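PDB 1WD7: uroporphyrinogen III synthase from Thermus thermophilus, which probably catalyses the ring closure of hydroxymethylbilane, with inversion of its last pyrrole, to give uroporphyrinogen III in tetrapyrrole biosynthesis. Local coordinates for residues D51-L56 with K79-D84; Q58-F63 with G87-A92; S122-L127 with P144-A149. One frame throughout, in Å; residues are numbered along the deposited sequence.

Contact 1 (D51-L56 with K79-D84); sequences DQVRAL and KALGLD
Leu-83 lays one methyl against the flank of helix 49-57, and Val-53 and Arg-54 receive it. Its CD1 sits 3.7 Å from Val-53 CG1 and 3.8 Å from Arg-54 CA. One branch of the leucine therefore touches a side chain and the helix backbone at once. The two side chains, Val-53 and Leu-83, meet at an oblique angle. The valine's CG1 does the touching because it stands anti to the backbone N (chi1 -177°). Leu-81 adds a second, looser contact to the same valine methyl: its CD1 lies 4.2 Å from Val-53 CG1. The other branch of Leu-81 turns to the arginine, with CD2 4.0 Å from Arg-54 NH2. These two side chains run at about a right angle to each other. The arginine chain is extended from CG to NE, which carries the guanidinium past Leu-83 to Leu-81. Within its own helix, Asp-51 OD1 lies in the guanidinium plane at its edge, in a salt bridge 3.6 Å from Arg-54 NE. Leu-81 meets the same group from an oblique direction. No hydrogen bond joins the two segments, so the contact rests on apolar packing. The inner side continues into the protein, where Leu-74 of helix 68-80 and Leu-85 also touch Val-53. Gly-82 lies between the two leucines. With positive phi, it follows helix 68-80 and completes a Schellman motif. The chain turns there, and both leucines point at helix 49-57. Asp-84 OD1 then caps the N of Gly-87 as the next helix begins. This is a Schellman motif with hydrophobic residues packed on a neighbouring helix, at the periphery of a parallel alpha/beta domain of the HemD fold.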
ATOM      1  N   ASP A  51      22.218  -1.267   6.818  1.00 28.65           N
ATOM      2  CA  ASP A  51      23.022  -2.431   6.469  1.00 32.81           C
ATOM      3  C   ASP A  51      22.369  -3.199   5.325  1.00 26.79           C
ATOM      4  O   ASP A  51      23.038  -3.870   4.553  1.00 28.79           O
ATOM      5  CB  ASP A  51      23.208  -3.350   7.680  1.00 36.68           C
ATOM      6  CG  ASP A  51      23.990  -2.688   8.794  1.00 41.26           C
ATOM      7  OD1 ASP A  51      25.067  -2.132   8.504  1.00 40.40           O
ATOM      8  OD2 ASP A  51      23.523  -2.721   9.952  1.00 46.68           O
ATOM      9  N   GLN A  52      21.040  -3.089   5.237  1.00 28.42           N
ATOM     10  CA  GLN A  52      20.222  -3.774   4.210  1.00 25.54           C
ATOM     11  C   GLN A  52      20.660  -3.117   2.828  1.00 23.59           C
ATOM     12  O   GLN A  52      20.897  -3.810   1.825  1.00 23.42           O
ATOM     13  CB  GLN A  52      18.675  -3.718   4.548  1.00 32.59           C
ATOM     14  CG  GLN A  52      18.070  -4.998   5.337  1.00 36.35           C
ATOM     15  CD  GLN A  52      16.721  -4.794   6.013  1.00 43.98           C
ATOM     16  OE1 GLN A  52      15.988  -5.761   6.260  1.00 49.02           O
ATOM     17  NE2 GLN A  52      16.402  -3.546   6.344  1.00 46.03           N
ATOM     18  N   VAL A  53      20.764  -1.795   2.797  1.00 22.46           N
ATOM     19  CA  VAL A  53      21.114  -1.088   1.583  1.00 23.89           C
ATOM     20  C   VAL A  53      22.586  -1.395   1.233  1.00 21.99           C
ATOM     21  O   VAL A  53      22.923  -1.531   0.067  1.00 19.83           O
ATOM     22  CB  VAL A  53      20.877   0.423   1.729  1.00 22.75           C
ATOM     23  CG1 VAL A  53      21.174   1.141   0.424  1.00 22.78           C
ATOM     24  CG2 VAL A  53      19.408   0.674   2.160  1.00 26.67           C
ATOM     25  N   ARG A  54      23.437  -1.526   2.252  1.00 24.31           N
ATOM     26  CA  ARG A  54      24.839  -1.855   1.999  1.00 26.30           C
ATOM     27  C   ARG A  54      24.879  -3.246   1.379  1.00 23.84           C
ATOM     28  O   ARG A  54      25.654  -3.504   0.476  1.00 24.54           O
ATOM     29  CB  ARG A  54      25.677  -1.834   3.279  1.00 28.67           C
ATOM     30  CG  ARG A  54      25.359  -0.687   4.230  1.00 35.43           C
ATOM     31  CD  ARG A  54      26.528  -0.410   5.169  1.00 37.59           C
ATOM     32  NE  ARG A  54      26.150   0.438   6.294  1.00 45.20           N
ATOM     33  CZ  ARG A  54      26.313   1.755   6.350  1.00 45.63           C
ATOM     34  NH1 ARG A  54      25.932   2.417   7.435  1.00 48.28           N
ATOM     35  NH2 ARG A  54      26.867   2.417   5.337  1.00 49.06           N
ATOM     36  N   ALA A  55      24.024  -4.146   1.868  1.00 27.90           N
ATOM     37  CA  ALA A  55      23.979  -5.500   1.321  1.00 26.53           C
ATOM     38  C   ALA A  55      23.600  -5.453  -0.153  1.00 24.69           C
ATOM     39  O   ALA A  55      24.179  -6.158  -0.990  1.00 23.36           O
ATOM     40  CB  ALA A  55      22.964  -6.350   2.091  1.00 34.34           C
ATOM     41  N   LEU A  56      22.605  -4.626  -0.489  1.00 21.93           N
ATOM     42  CA  LEU A  56      22.183  -4.517  -1.873  1.00 20.96           C
ATOM     43  C   LEU A  56      23.383  -4.067  -2.704  1.00 21.88           C
ATOM     44  O   LEU A  56      23.578  -4.537  -3.809  1.00 19.27           O
ATOM     45  CB  LEU A  56      21.029  -3.488  -2.004  1.00 20.22           C
ATOM     46  CG  LEU A  56      20.644  -3.042  -3.413  1.00 20.19           C
ATOM     47  CD1 LEU A  56      20.115  -4.269  -4.206  1.00 21.71           C
ATOM     48  CD2 LEU A  56      19.575  -1.980  -3.341  1.00 15.80           C
ATOM     49  N   LYS A  79      22.581   6.949  -2.648  1.00 23.23           N
ATOM     50  CA  LYS A  79      23.519   8.002  -3.007  1.00 23.39           C
ATOM     51  C   LYS A  79      24.006   8.786  -1.790  1.00 25.17           C
ATOM     52  O   LYS A  79      25.136   9.277  -1.784  1.00 25.47           O
ATOM     53  CB  LYS A  79      22.893   8.948  -4.038  1.00 25.40           C
ATOM     54  CG  LYS A  79      22.817   8.369  -5.426  1.00 33.46           C
ATOM     55  CD  LYS A  79      22.352   9.383  -6.446  1.00 41.56           C
ATOM     56  CE  LYS A  79      22.096   8.717  -7.795  1.00 45.97           C
ATOM     57  NZ  LYS A  79      21.715   9.720  -8.842  1.00 52.63           N
ATOM     58  N   ALA A  80      23.154   8.924  -0.791  1.00 22.85           N
ATOM     59  CA  ALA A  80      23.534   9.666   0.426  1.00 23.74           C
ATOM     60  C   ALA A  80      24.542   8.873   1.240  1.00 27.74           C
ATOM     61  O   ALA A  80      25.465   9.450   1.865  1.00 29.04           O
ATOM     62  CB  ALA A  80      22.314   9.936   1.265  1.00 28.35           C
ATOM     63  N   LEU A  81      24.383   7.558   1.245  1.00 25.62           N
ATOM     64  CA  LEU A  81      25.274   6.659   1.998  1.00 24.91           C
ATOM     65  C   LEU A  81      26.593   6.421   1.285  1.00 22.98           C
ATOM     66  O   LEU A  81      27.455   5.751   1.828  1.00 24.88           O
ATOM     67  CB  LEU A  81      24.574   5.308   2.240  1.00 28.49           C
ATOM     68  CG  LEU A  81      23.481   5.272   3.312  1.00 32.10           C
ATOM     69  CD1 LEU A  81      22.624   4.027   3.156  1.00 31.38           C
ATOM     70  CD2 LEU A  81      24.129   5.302   4.689  1.00 35.70           C
ATOM     71  N   GLY A  82      26.731   6.959   0.069  1.00 21.72           N
ATOM     72  CA  GLY A  82      27.938   6.759  -0.705  1.00 19.18           C
ATOM     73  C   GLY A  82      28.003   5.384  -1.308  1.00 21.76           C
ATOM     74  O   GLY A  82      29.061   4.791  -1.499  1.00 19.68           O
ATOM     75  N   LEU A  83      26.834   4.842  -1.615  1.00 20.58           N
ATOM     76  CA  LEU A  83      26.761   3.522  -2.225  1.00 22.31           C
ATOM     77  C   LEU A  83      26.346   3.602  -3.686  1.00 26.54           C
ATOM     78  O   LEU A  83      25.555   4.457  -4.071  1.00 28.66           O
ATOM     79  CB  LEU A  83      25.760   2.640  -1.463  1.00 21.32           C
ATOM     80  CG  LEU A  83      26.061   2.382   0.008  1.00 22.30           C
ATOM     81  CD1 LEU A  83      24.829   1.740   0.675  1.00 29.21           C
ATOM     82  CD2 LEU A  83      27.271   1.474   0.148  1.00 25.16           C
ATOM     83  N   ASP A  84      26.901   2.720  -4.499  1.00 23.01           N
ATOM     84  CA  ASP A  84      26.521   2.665  -5.910  1.00 21.45           C
ATOM     85  C   ASP A  84      25.473   1.576  -6.059  1.00 23.88           C
ATOM     86  O   ASP A  84      25.801   0.386  -6.007  1.00 25.05           O
ATOM     87  CB  ASP A  84      27.734   2.340  -6.786  1.00 25.82           C
ATOM     88  CG  ASP A  84      27.332   2.000  -8.215  1.00 27.09           C
ATOM     89  OD1 ASP A  84      26.251   2.468  -8.678  1.00 27.26           O
ATOM     90  OD2 ASP A  84      28.081   1.291  -8.902  1.00 33.71           O
TER

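Contact 2 (Q58-F63 with G87-A92); sequences QGVDLF and GPLAKA
Apolar contacts centre on Leu-89, whose CD2 lies 3.5 Å from Phe-63 CG. The same methyl also reaches the ring's CD1 and the phenylalanine CB. The two side chains cross at a slant, and the ring is brought there with its CG anti to the backbone N (chi1 175°). Val-60 CG2 is more distant, 4.3 Å from Leu-89 CD2 and 4.2 Å from Ala-92 CB. Farther along, Pro-88 CB meets Gly-59 CA at 4.0 Å. Gly-59 has positive phi where the chain leaves helix 49-57.

The setting is the parallel sheet of an alpha/beta domain. Helix 86-90 packs beside the start of strand 62-65 and leads into the neighbouring strand, 93-96. Asp-61 and Phe-63 are already hydrogen-bonded to Phe-93 through their backbones.

The polar link between the segments runs through water. Water 1 donates to Val-60 O and to Pro-88 O, at 2.7 Å each, and so bridges two backbone oxygens that converge on it. A close methyl-to-carbonyl contact lies nearby, with Ala-92 CB 3.3 Å from Val-60 O. The carboxylate of Asp-61 is used elsewhere, with OD2 accepting from Val-133 N.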
ATOM      1  N   GLN A  58      26.268  -4.817  -2.487  1.00 23.26           N
ATOM      2  CA  GLN A  58      27.201  -5.936  -2.717  1.00 27.18           C
ATOM      3  C   GLN A  58      26.864  -6.716  -3.976  1.00 30.99           C
ATOM      4  O   GLN A  58      27.695  -7.470  -4.487  1.00 30.39           O
ATOM      5  CB  GLN A  58      27.197  -6.882  -1.521  1.00 26.86           C
ATOM      6  CG  GLN A  58      27.967  -6.357  -0.336  1.00 28.11           C
ATOM      7  CD  GLN A  58      29.436  -6.146  -0.655  1.00 33.64           C
ATOM      8  OE1 GLN A  58      30.121  -7.075  -1.125  1.00 43.92           O
ATOM      9  NE2 GLN A  58      29.935  -4.958  -0.400  1.00 34.36           N
ATOM     10  N   GLY A  59      25.655  -6.517  -4.504  1.00 28.71           N
ATOM     11  CA  GLY A  59      25.267  -7.192  -5.732  1.00 23.89           C
ATOM     12  C   GLY A  59      24.102  -8.157  -5.554  1.00 25.88           C
ATOM     13  O   GLY A  59      24.118  -8.989  -4.646  1.00 30.04           O
ATOM     14  N   VAL A  60      23.092  -8.035  -6.407  1.00 21.78           N
ATOM     15  CA  VAL A  60      21.948  -8.924  -6.334  1.00 22.24           C
ATOM     16  C   VAL A  60      21.606  -9.462  -7.733  1.00 22.84           C
ATOM     17  O   VAL A  60      21.961  -8.879  -8.749  1.00 22.76           O
ATOM     18  CB  VAL A  60      20.732  -8.234  -5.640  1.00 28.92           C
ATOM     19  CG1 VAL A  60      21.130  -7.828  -4.207  1.00 29.78           C
ATOM     20  CG2 VAL A  60      20.224  -7.074  -6.466  1.00 27.10           C
ATOM     21  N   ASP A  61      20.972 -10.627  -7.760  1.00 20.58           N
ATOM     22  CA  ASP A  61      20.604 -11.216  -9.058  1.00 21.04           C
ATOM     23  C   ASP A  61      19.218 -10.754  -9.474  1.00 22.25           C
ATOM     24  O   ASP A  61      18.930 -10.678 -10.659  1.00 25.15           O
ATOM     25  CB  ASP A  61      20.633 -12.742  -8.938  1.00 26.75           C
ATOM     26  CG  ASP A  61      22.054 -13.256  -8.689  1.00 32.31           C
ATOM     27  OD1 ASP A  61      22.853 -13.235  -9.633  1.00 31.34           O
ATOM     28  OD2 ASP A  61      22.345 -13.626  -7.546  1.00 35.05           O
ATOM     29  N   LEU A  62      18.381 -10.437  -8.483  1.00 20.75           N
ATOM     30  CA  LEU A  62      17.011 -10.006  -8.785  1.00 18.95           C
ATOM     31  C   LEU A  62      16.603  -8.860  -7.873  1.00 19.89           C
ATOM     32  O   LEU A  62      16.906  -8.875  -6.665  1.00 19.10           O
ATOM     33  CB  LEU A  62      16.069 -11.194  -8.573  1.00 25.93           C
ATOM     34  CG  LEU A  62      14.556 -11.002  -8.687  1.00 27.78           C
ATOM     35  CD1 LEU A  62      14.159 -10.575 -10.103  1.00 30.11           C
ATOM     36  CD2 LEU A  62      13.881 -12.326  -8.329  1.00 32.31           C
ATOM     37  N   PHE A  63      15.958  -7.855  -8.459  1.00 17.72           N
ATOM     38  CA  PHE A  63      15.462  -6.721  -7.682  1.00 18.56           C
ATOM     39  C   PHE A  63      13.959  -6.548  -7.981  1.00 16.65           C
ATOM     40  O   PHE A  63      13.562  -6.378  -9.152  1.00 19.54           O
ATOM     41  CB  PHE A  63      16.187  -5.424  -8.089  1.00 16.57           C
ATOM     42  CG  PHE A  63      15.630  -4.182  -7.394  1.00 18.12           C
ATOM     43  CD1 PHE A  63      15.875  -3.962  -6.058  1.00 22.05           C
ATOM     44  CD2 PHE A  63      14.809  -3.304  -8.089  1.00 19.28           C
ATOM     45  CE1 PHE A  63      15.306  -2.880  -5.388  1.00 21.88           C
ATOM     46  CE2 PHE A  63      14.229  -2.205  -7.435  1.00 18.39           C
ATOM     47  CZ  PHE A  63      14.478  -2.001  -6.083  1.00 18.59           C
ATOM     48  N   GLY A  87      24.820   0.392 -10.300  1.00 25.34           N
ATOM     49  CA  GLY A  87      25.662  -0.641 -10.872  1.00 26.68           C
ATOM     50  C   GLY A  87      25.097  -2.035 -10.656  1.00 28.79           C
ATOM     51  O   GLY A  87      24.867  -2.759 -11.623  1.00 31.56           O
ATOM     52  N   PRO A  88      24.876  -2.449  -9.405  1.00 26.71           N
ATOM     53  CA  PRO A  88      24.330  -3.768  -9.109  1.00 27.91           C
ATOM     54  C   PRO A  88      22.974  -4.020  -9.762  1.00 26.31           C
ATOM     55  O   PRO A  88      22.700  -5.119 -10.235  1.00 28.24           O
ATOM     56  CB  PRO A  88      24.242  -3.775  -7.575  1.00 24.85           C
ATOM     57  CG  PRO A  88      25.411  -2.933  -7.188  1.00 30.64           C
ATOM     58  CD  PRO A  88      25.298  -1.770  -8.158  1.00 30.78           C
ATOM     59  N   LEU A  89      22.124  -3.005  -9.771  1.00 25.46           N
ATOM     60  CA  LEU A  89      20.795  -3.185 -10.367  1.00 28.86           C
ATOM     61  C   LEU A  89      20.868  -3.282 -11.888  1.00 30.56           C
ATOM     62  O   LEU A  89      19.983  -3.863 -12.532  1.00 25.62           O
ATOM     63  CB  LEU A  89      19.875  -2.026  -9.953  1.00 30.15           C
ATOM     64  CG  LEU A  89      19.598  -1.956  -8.435  1.00 34.93           C
ATOM     65  CD1 LEU A  89      18.641  -0.813  -8.138  1.00 37.28           C
ATOM     66  CD2 LEU A  89      19.010  -3.261  -7.957  1.00 38.30           C
ATOM     67  N   ALA A  90      21.938  -2.740 -12.462  1.00 26.86           N
ATOM     68  CA  ALA A  90      22.110  -2.777 -13.908  1.00 33.30           C
ATOM     69  C   ALA A  90      22.314  -4.199 -14.421  1.00 30.26           C
ATOM     70  O   ALA A  90      21.965  -4.500 -15.571  1.00 36.60           O
ATOM     71  CB  ALA A  90      23.282  -1.899 -14.311  1.00 32.87           C
ATOM     72  N   LYS A  91      22.863  -5.071 -13.593  1.00 25.81           N
ATOM     73  CA  LYS A  91      23.099  -6.443 -14.020  1.00 27.29           C
ATOM     74  C   LYS A  91      22.155  -7.435 -13.394  1.00 22.96           C
ATOM     75  O   LYS A  91      22.341  -8.661 -13.514  1.00 28.30           O
ATOM     76  CB  LYS A  91      24.565  -6.850 -13.750  1.00 29.23           C
ATOM     77  CG  LYS A  91      24.919  -6.958 -12.281  1.00 31.97           C
ATOM     78  CD  LYS A  91      26.424  -7.228 -12.123  1.00 38.84           C
ATOM     79  CE  LYS A  91      26.826  -7.220 -10.657  1.00 37.85           C
ATOM     80  NZ  LYS A  91      28.302  -7.309 -10.500  1.00 43.70           N
ATOM     81  N   ALA A  92      21.129  -6.926 -12.717  1.00 25.23           N
ATOM     82  CA  ALA A  92      20.135  -7.814 -12.071  1.00 22.10           C
ATOM     83  C   ALA A  92      18.843  -7.823 -12.882  1.00 21.43           C
ATOM     84  O   ALA A  92      18.606  -6.922 -13.695  1.00 20.00           O
ATOM     85  CB  ALA A  92      19.847  -7.306 -10.665  1.00 26.64           C
TER
HETATM   86  O   HOH W   1      23.986  -7.094  -8.985  1.00 30.48           O

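Contact 3 (S122-L127 with P144-A149); sequences SLLPLL and PLLENA
The methyl of Ala-149 rests against the CD1 atoms of both Leu-124 and Leu-127. This joins the turn 122-127 to helix 144-152 beside the five-stranded parallel sheet of an alpha/beta domain. Residues 124-126 form the end of a 3-10 segment, and the other side is a regular helix. Both lie against strand 62-65, where Leu-64 is touched by Leu-123, Leu-127 and Leu-146.

The contact between the segments is apolar. Leu-124 has the widest reach. Its CD1 is 3.9 Å from Leu-146 CD1, and the two side chains lie alongside each other and run opposite ways. Its other branch, CD2, approaches Leu-145 CD2 at 4.4 Å, near the outer side. Leu-146 CG is anti to the backbone N (chi1 179°), which takes CD1 from the helix across to the turn. There it also meets Leu-123 CB at 4.2 Å.

Hydrogen bonds occur within the segments and not between them. Leu-126 N and Leu-127 N donate to Leu-123 O and Leu-124 O. These are the i to i+3 bonds of the turn. Leu-124 and Leu-127 are three residues apart, so both can face the helix. Ala-149 N donates to Leu-145 O in the regular helical pattern. The alanine's short side chain lets the leucines come close to the helix backbone. Ala-149 CB stands 3.7 Å from Leu-124 CD1 and 3.8 Å from Leu-127 CD1.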
ATOM      1  N   SER A 122       0.807 -10.976  -8.507  1.00 17.56           N
ATOM      2  CA  SER A 122       1.002 -11.105  -9.970  1.00 17.73           C
ATOM      3  C   SER A 122       2.463 -11.329 -10.341  1.00 19.78           C
ATOM      4  O   SER A 122       2.758 -11.745 -11.473  1.00 20.87           O
ATOM      5  CB  SER A 122       0.447  -9.838 -10.703  1.00 16.05           C
ATOM      6  OG  SER A 122       1.259  -8.659 -10.432  1.00 14.90           O
ATOM      7  N   LEU A 123       3.377 -11.063  -9.406  1.00 18.73           N
ATOM      8  CA  LEU A 123       4.801 -11.245  -9.670  1.00 17.55           C
ATOM      9  C   LEU A 123       5.282 -12.697  -9.561  1.00 14.88           C
ATOM     10  O   LEU A 123       6.305 -13.060 -10.140  1.00 18.46           O
ATOM     11  CB  LEU A 123       5.620 -10.388  -8.716  1.00 17.27           C
ATOM     12  CG  LEU A 123       5.461  -8.866  -8.907  1.00 20.81           C
ATOM     13  CD1 LEU A 123       6.405  -8.141  -7.924  1.00 19.34           C
ATOM     14  CD2 LEU A 123       5.831  -8.504 -10.344  1.00 23.08           C
ATOM     15  N   LEU A 124       4.564 -13.517  -8.817  1.00 20.53           N
ATOM     16  CA  LEU A 124       4.950 -14.933  -8.654  1.00 22.12           C
ATOM     17  C   LEU A 124       5.342 -15.627  -9.972  1.00 26.36           C
ATOM     18  O   LEU A 124       6.435 -16.166 -10.111  1.00 25.76           O
ATOM     19  CB  LEU A 124       3.800 -15.702  -7.997  1.00 25.40           C
ATOM     20  CG  LEU A 124       3.886 -15.998  -6.523  1.00 36.45           C
ATOM     21  CD1 LEU A 124       4.352 -14.790  -5.791  1.00 33.76           C
ATOM     22  CD2 LEU A 124       2.534 -16.446  -6.030  1.00 35.56           C
ATOM     23  N   PRO A 125       4.449 -15.630 -10.968  1.00 25.55           N
ATOM     24  CA  PRO A 125       4.622 -16.231 -12.292  1.00 26.12           C
ATOM     25  C   PRO A 125       5.796 -15.695 -13.066  1.00 28.26           C
ATOM     26  O   PRO A 125       6.334 -16.373 -13.967  1.00 27.66           O
ATOM     27  CB  PRO A 125       3.335 -15.853 -13.012  1.00 26.18           C
ATOM     28  CG  PRO A 125       2.390 -15.669 -11.982  1.00 31.90           C
ATOM     29  CD  PRO A 125       3.126 -15.014 -10.863  1.00 23.24           C
ATOM     30  N   LEU A 126       6.174 -14.472 -12.729  1.00 21.58           N
ATOM     31  CA  LEU A 126       7.222 -13.812 -13.434  1.00 23.38           C
ATOM     32  C   LEU A 126       8.597 -14.023 -12.838  1.00 20.09           C
ATOM     33  O   LEU A 126       9.589 -13.594 -13.421  1.00 22.51           O
ATOM     34  CB  LEU A 126       6.887 -12.320 -13.502  1.00 21.65           C
ATOM     35  CG  LEU A 126       5.469 -11.990 -14.005  1.00 21.37           C
ATOM     36  CD1 LEU A 126       5.244 -10.496 -13.955  1.00 22.44           C
ATOM     37  CD2 LEU A 126       5.296 -12.508 -15.438  1.00 24.62           C
ATOM     38  N   LEU A 127       8.654 -14.684 -11.687  1.00 23.55           N
ATOM     39  CA  LEU A 127       9.952 -14.919 -11.040  1.00 26.37           C
ATOM     40  C   LEU A 127      10.821 -15.902 -11.833  1.00 26.80           C
ATOM     41  O   LEU A 127      10.350 -16.956 -12.254  1.00 30.46           O
ATOM     42  CB  LEU A 127       9.726 -15.448  -9.635  1.00 24.79           C
ATOM     43  CG  LEU A 127       8.975 -14.535  -8.661  1.00 23.77           C
ATOM     44  CD1 LEU A 127       8.824 -15.224  -7.321  1.00 24.41           C
ATOM     45  CD2 LEU A 127       9.728 -13.204  -8.520  1.00 24.63           C
ATOM     46  N   PRO A 144       4.925 -12.243   3.095  1.00 29.56           N
ATOM     47  CA  PRO A 144       5.239 -13.682   3.173  1.00 28.09           C
ATOM     48  C   PRO A 144       5.047 -14.490   1.909  1.00 27.52           C
ATOM     49  O   PRO A 144       5.882 -15.299   1.551  1.00 27.49           O
ATOM     50  CB  PRO A 144       4.351 -14.168   4.339  1.00 26.51           C
ATOM     51  CG  PRO A 144       3.225 -13.184   4.360  1.00 28.94           C
ATOM     52  CD  PRO A 144       3.945 -11.867   4.133  1.00 26.62           C
ATOM     53  N   LEU A 145       3.932 -14.282   1.214  1.00 28.84           N
ATOM     54  CA  LEU A 145       3.652 -15.013  -0.007  1.00 24.60           C
ATOM     55  C   LEU A 145       4.723 -14.834  -1.066  1.00 22.43           C
ATOM     56  O   LEU A 145       5.230 -15.801  -1.650  1.00 23.47           O
ATOM     57  CB  LEU A 145       2.295 -14.563  -0.578  1.00 33.45           C
ATOM     58  CG  LEU A 145       1.721 -15.501  -1.628  1.00 39.45           C
ATOM     59  CD1 LEU A 145       1.205 -16.767  -0.937  1.00 41.32           C
ATOM     60  CD2 LEU A 145       0.590 -14.805  -2.399  1.00 43.32           C
ATOM     61  N   LEU A 146       5.080 -13.580  -1.310  1.00 27.56           N
ATOM     62  CA  LEU A 146       6.081 -13.226  -2.309  1.00 23.77           C
ATOM     63  C   LEU A 146       7.494 -13.565  -1.830  1.00 19.93           C
ATOM     64  O   LEU A 146       8.291 -14.130  -2.572  1.00 22.12           O
ATOM     65  CB  LEU A 146       5.977 -11.717  -2.602  1.00 26.26           C
ATOM     66  CG  LEU A 146       6.974 -11.157  -3.619  1.00 24.51           C
ATOM     67  CD1 LEU A 146       6.842 -11.853  -4.964  1.00 24.99           C
ATOM     68  CD2 LEU A 146       6.697  -9.658  -3.766  1.00 24.66           C
ATOM     69  N   GLU A 147       7.780 -13.229  -0.588  1.00 23.65           N
ATOM     70  CA  GLU A 147       9.107 -13.530  -0.018  1.00 26.14           C
ATOM     71  C   GLU A 147       9.392 -15.020  -0.066  1.00 25.97           C
ATOM     72  O   GLU A 147      10.452 -15.465  -0.459  1.00 23.84           O
ATOM     73  CB  GLU A 147       9.167 -13.050   1.416  1.00 22.24           C
ATOM     74  CG  GLU A 147       9.187 -11.548   1.559  1.00 22.64           C
ATOM     75  CD  GLU A 147       8.914 -11.090   2.969  1.00 28.90           C
ATOM     76  OE1 GLU A 147       9.020 -11.932   3.907  1.00 29.47           O
ATOM     77  OE2 GLU A 147       8.583  -9.887   3.173  1.00 29.26           O
ATOM     78  N   ASN A 148       8.410 -15.789   0.346  1.00 23.22           N
ATOM     79  CA  ASN A 148       8.565 -17.236   0.374  1.00 27.84           C
ATOM     80  C   ASN A 148       8.663 -17.774  -1.060  1.00 27.82           C
ATOM     81  O   ASN A 148       9.372 -18.757  -1.299  1.00 25.01           O
ATOM     82  CB  ASN A 148       7.376 -17.813   1.108  1.00 29.42           C
ATOM     83  CG  ASN A 148       7.688 -19.041   1.990  1.00 26.08           C
ATOM     84  OD1 ASN A 148       6.781 -19.867   2.153  1.00 31.97           O
ATOM     85  ND2 ASN A 148       8.885 -19.172   2.540  1.00 27.63           N
ATOM     86  N   ALA A 149       7.961 -17.169  -2.033  1.00 23.93           N
ATOM     87  CA  ALA A 149       8.068 -17.593  -3.434  1.00 22.82           C
ATOM     88  C   ALA A 149       9.482 -17.369  -3.966  1.00 17.96           C
ATOM     89  O   ALA A 149       9.996 -18.141  -4.754  1.00 25.05           O
ATOM     90  CB  ALA A 149       7.076 -16.783  -4.339  1.00 21.97           C
TER

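From the N terminus the chain first runs through strands 10-13 and 32-35, then enters the second domain. Contact 1 closes a loop from helix 49-57 to the end of helix 68-80. Contact 2 starts inside that loop, at the entry to strand 62-65, and closes after it at helix 86-90. The two therefore cross, and they touch where Leu-56 meets Pro-88 and Leu-89. Contact 3 follows in series and closes the loop around strand 132-137. Leu-62 CD2 of contact 2 packs on Leu-127 CD2 of contact 3. Contact 1 joins two helical elements at the domain's edge. Contact 2 ties helix 86-90 to strand 62-65. Contact 3 joins a turn to helix 144-152 over the same sheet.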